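Local coordinates for mandelate racemase/muconate lactonizing enzyme, C-terminal domain protein (Paracoccus denitrificans, PDB 4DWD) that binds magnesium as a member of the mandelate racemase/muconate lactonizing enzyme branch of the enolase superfamily, and is perhaps a hydro-lyase, at the interface of chains A and B and the interface of chains A and C. Sequence-based numbering; all coordinates share one arbitrary frame. Chains: chain A/B/C, Mandelate racemase/muconate lactonizing enzyme, C-terminal domain protein.

Contact 1 and contact 2 are small patches of two different two-fold interfaces, and the centres of their C-alpha atoms lie about 25 Å apart. Chain A meets chain B through the stretch around residues 229-232 in contact 1, and chain C through helix 277-291 in contact 2. Helix 254-263 serves in both: its residues 255 and 258 come from chain B in contact 1, and its residue 254 from chain C in contact 2. The start of this helix thus joins the two interfaces through adjacent residues, and together they could build the eight-copy deposited assembly, though the structure alone does not prove that oligomer in solution.

Contact 1: the interface of chains A and B. Residues chain A 229-230, 232; chain B 255, 258.
B:Gln255 lies against A:Tyr229 and A:His230, where a helix of one enolase-superfamily subunit meets a loop of another. B:Gln255 belongs to helix 254-263, and the two aromatic residues lead into helix 231-240; both segments fall in the C-terminal barrel domain typical of the mandelate racemase/muconate lactonizing enzyme family. The tight part is the glutamine. Its amide carbon CD sits 3.5 Å from CD1 of the A:Tyr229 ring, with the planes 33° apart and the amide tilted above the CD1 rim and largely beyond it, a slanted approach to the rim and not a stack. The same side chain also touches the histidine: its methylene CG is 3.6 Å from the imidazole nitrogen ND1 of A:His230, and here amide and ring are nearly perpendicular, at 78°. A bend at chi2 (76°) turns the amide toward the tyrosine while CG remains beside the imidazole. Nearer the backbone, CB of B:Gln255 packs 3.4 Å from the carbonyl O of A:Tyr229. Glutamine suits this place because its methylenes can pack on rings while its flat amide can lie slanted by an aromatic rim. Within chain A the rings brace each other: CD1 of A:Tyr229 lies 3.5 Å above one face of the A:His230 imidazole, offset toward its rim. An alanine at B:Gln255 would keep CB beside the carbonyl but would probably strip both rings of the glutamine's CG and amide, opening a gap there and allowing the imidazole more freedom to turn. The contact is looser toward B:Lys258, one helical turn along. Its long, flexible chain brings the ammonium NZ only to within 4.4 Å of the backbone N of A:Gly232, at the start of helix 231-240, where glycine adds no side chain, which may ease the lysine's approach. Water 1 bridges the chains, 3.1 Å from NZ of B:Lys258 and 3.0 Å from the carbonyl O of A:Tyr229.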
loop_
_atom_site.group_PDB
_atom_site.type_symbol
_atom_site.label_atom_id
_atom_site.label_comp_id
_atom_site.label_asym_id
_atom_site.label_seq_id
_atom_site.Cartn_x
_atom_site.Cartn_y
_atom_site.Cartn_z
ATOM N N TYR A 229 16.111 8.347 -14.994
ATOM C CA TYR A 229 16.341 8.473 -13.575
ATOM C C TYR A 229 15.065 8.474 -12.735
ATOM O O TYR A 229 15.122 8.182 -11.552
ATOM C CB TYR A 229 17.298 9.633 -13.241
ATOM C CG TYR A 229 17.184 10.905 -14.048
ATOM C CD1 TYR A 229 16.187 11.847 -13.773
ATOM C CD2 TYR A 229 18.129 11.219 -15.020
ATOM C CE1 TYR A 229 16.105 13.037 -14.479
ATOM C CE2 TYR A 229 18.052 12.404 -15.737
ATOM C CZ TYR A 229 17.045 13.309 -15.459
ATOM O OH TYR A 229 16.962 14.491 -16.156
ATOM N N HIS A 230 13.935 8.784 -13.356
ATOM C CA HIS A 230 12.654 8.783 -12.664
ATOM C C HIS A 230 12.013 7.417 -12.767
ATOM O O HIS A 230 11.113 7.204 -13.580
ATOM C CB HIS A 230 11.712 9.817 -13.275
ATOM C CG HIS A 230 12.255 11.221 -13.289
ATOM N ND1 HIS A 230 12.829 11.803 -12.210
ATOM C CD2 HIS A 230 12.243 12.180 -14.298
ATOM C CE1 HIS A 230 13.191 13.063 -12.533
ATOM N NE2 HIS A 230 12.838 13.287 -13.811
ATOM N N GLY A 232 10.215 5.730 -10.523
ATOM C CA GLY A 232 8.820 5.738 -10.094
ATOM C C GLY A 232 7.897 6.224 -11.201
ATOM O O GLY A 232 6.850 5.622 -11.458
ATOM N N GLN B 255 17.617 11.712 -7.643
ATOM C CA GLN B 255 16.465 10.807 -7.768
ATOM C C GLN B 255 16.695 9.502 -7.008
ATOM O O GLN B 255 15.774 8.991 -6.377
ATOM C CB GLN B 255 16.136 10.524 -9.235
ATOM C CG GLN B 255 15.678 11.745 -10.013
ATOM C CD GLN B 255 16.818 12.660 -10.378
ATOM O OE1 GLN B 255 17.961 12.219 -10.497
ATOM N NE2 GLN B 255 16.520 13.947 -10.543
ATOM N N LYS B 258 16.075 10.289 -3.456
ATOM C CA LYS B 258 14.635 10.244 -3.236
ATOM C C LYS B 258 14.166 8.796 -3.015
ATOM O O LYS B 258 13.389 8.530 -2.098
ATOM C CB LYS B 258 13.926 10.912 -4.428
ATOM C CG LYS B 258 12.401 10.897 -4.380
ATOM C CD LYS B 258 11.789 9.663 -5.058
ATOM C CE LYS B 258 12.065 9.585 -6.563
ATOM N NZ LYS B 258 11.478 8.349 -7.183
HETATM O O HOH W 1 13.498 7.313 -9.237
#

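Contact 2: the interface of chains A and C. Residues chain A 283, 286, 289; chain C 254, 283, 286.
Two copies of helix 277-291, one from chain A and one from chain C, pack against each other around a local two-fold axis, with alanine and glutamine exchanged across the contact. The methyl CB of A:Ala286 rests 4.0 Å from CG of C:Gln283, and in the reciprocal pair CG of A:Gln283 lies 4.0 Å from CB of C:Ala286. The glutamines touch through their aliphatic stems: CB of C:Gln283 is also 4.0 Å from the A:Ala286 methyl. In both copies CG stands opposite the carbonyl carbon and beside the backbone N (chi1 -66°), and the chain then runs extended, carrying the amide onward past the alanine methyl. The residue types suit these roles. Alanine is small enough to let the helices come close, while glutamine offers methylenes for packing and a polar end that the extended chain carries beyond the methyl. Farther along the chain A helix, C:Leu254 brings its CD2 methyl against the A:Ala286 to A:His289 stretch. That methyl lies 3.5 Å from the backbone carbonyl O of A:Ala286, a van der Waals contact of a methyl with a carbonyl oxygen, and 4.1 Å from CD2 of the A:His289 imidazole. The leucine and histidine side chains meet at a slant, each directed from its own helix with CG opposite the backbone N (chi1 -175° for C:Leu254 and -172° for A:His289). A branched leucine fits because one methyl can reach both the carbonyl and the ring, and the carbon edge of histidine can meet it without turning a nitrogen toward the methyl. Residues 283, 286 and 289 follow one another at three-residue spacing, forming a stripe along helix 277-291; C:Leu254 begins helix 254-263, so helix 277-291 of both chains and helix 254-263 of chain C, all on the outside of the C-terminal barrel domain, build this patch.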
loop_
_atom_site.group_PDB
_atom_site.type_symbol
_atom_site.label_atom_id
_atom_site.label_comp_id
_atom_site.label_asym_id
_atom_site.label_seq_id
_atom_site.Cartn_x
_atom_site.Cartn_y
_atom_site.Cartn_z
ATOM N N GLN A 283 20.779 -13.980 -15.938
ATOM C CA GLN A 283 20.173 -13.707 -14.636
ATOM C C GLN A 283 19.007 -12.729 -14.775
ATOM O O GLN A 283 17.950 -12.896 -14.135
ATOM C CB GLN A 283 21.210 -13.158 -13.661
ATOM C CG GLN A 283 22.276 -14.190 -13.324
ATOM C CD GLN A 283 23.457 -13.607 -12.594
ATOM O OE1 GLN A 283 23.579 -12.390 -12.450
ATOM N NE2 GLN A 283 24.345 -14.478 -12.132
ATOM N N ALA A 286 16.031 -14.543 -16.081
ATOM C CA ALA A 286 15.415 -15.291 -14.984
ATOM C C ALA A 286 14.553 -14.384 -14.115
ATOM O O ALA A 286 13.415 -14.751 -13.763
ATOM C CB ALA A 286 16.473 -15.985 -14.141
ATOM N N HIS A 289 11.372 -13.582 -15.981
ATOM C CA HIS A 289 10.469 -14.740 -15.946
ATOM C C HIS A 289 9.816 -14.921 -14.600
ATOM O O HIS A 289 8.650 -15.322 -14.510
ATOM C CB HIS A 289 11.218 -16.003 -16.384
ATOM C CG HIS A 289 10.329 -17.217 -16.568
ATOM N ND1 HIS A 289 9.243 -17.214 -17.369
ATOM C CD2 HIS A 289 10.424 -18.499 -16.042
ATOM C CE1 HIS A 289 8.662 -18.430 -17.340
ATOM N NE2 HIS A 289 9.381 -19.214 -16.525
ATOM N N LEU C 254 9.666 -20.843 -9.684
ATOM C CA LEU C 254 10.356 -19.572 -9.599
ATOM C C LEU C 254 9.381 -18.443 -9.263
ATOM O O LEU C 254 9.708 -17.549 -8.484
ATOM C CB LEU C 254 11.060 -19.292 -10.932
ATOM C CG LEU C 254 11.952 -18.056 -11.008
ATOM C CD1 LEU C 254 13.175 -18.219 -10.119
ATOM C CD2 LEU C 254 12.349 -17.790 -12.453
ATOM N N GLN C 283 18.707 -20.214 -11.142
ATOM C CA GLN C 283 17.744 -19.125 -11.361
ATOM C C GLN C 283 17.177 -18.612 -10.046
ATOM O O GLN C 283 16.989 -17.411 -9.881
ATOM C CB GLN C 283 16.605 -19.571 -12.278
ATOM C CG GLN C 283 17.079 -19.881 -13.694
ATOM C CD GLN C 283 16.076 -20.677 -14.498
ATOM O OE1 GLN C 283 15.031 -21.104 -13.988
ATOM N NE2 GLN C 283 16.388 -20.887 -15.771
ATOM N N ALA C 286 19.657 -16.371 -8.400
ATOM C CA ALA C 286 19.651 -15.058 -9.042
ATOM C C ALA C 286 18.488 -14.223 -8.538
ATOM O O ALA C 286 18.646 -13.035 -8.269
ATOM C CB ALA C 286 19.568 -15.208 -10.553
#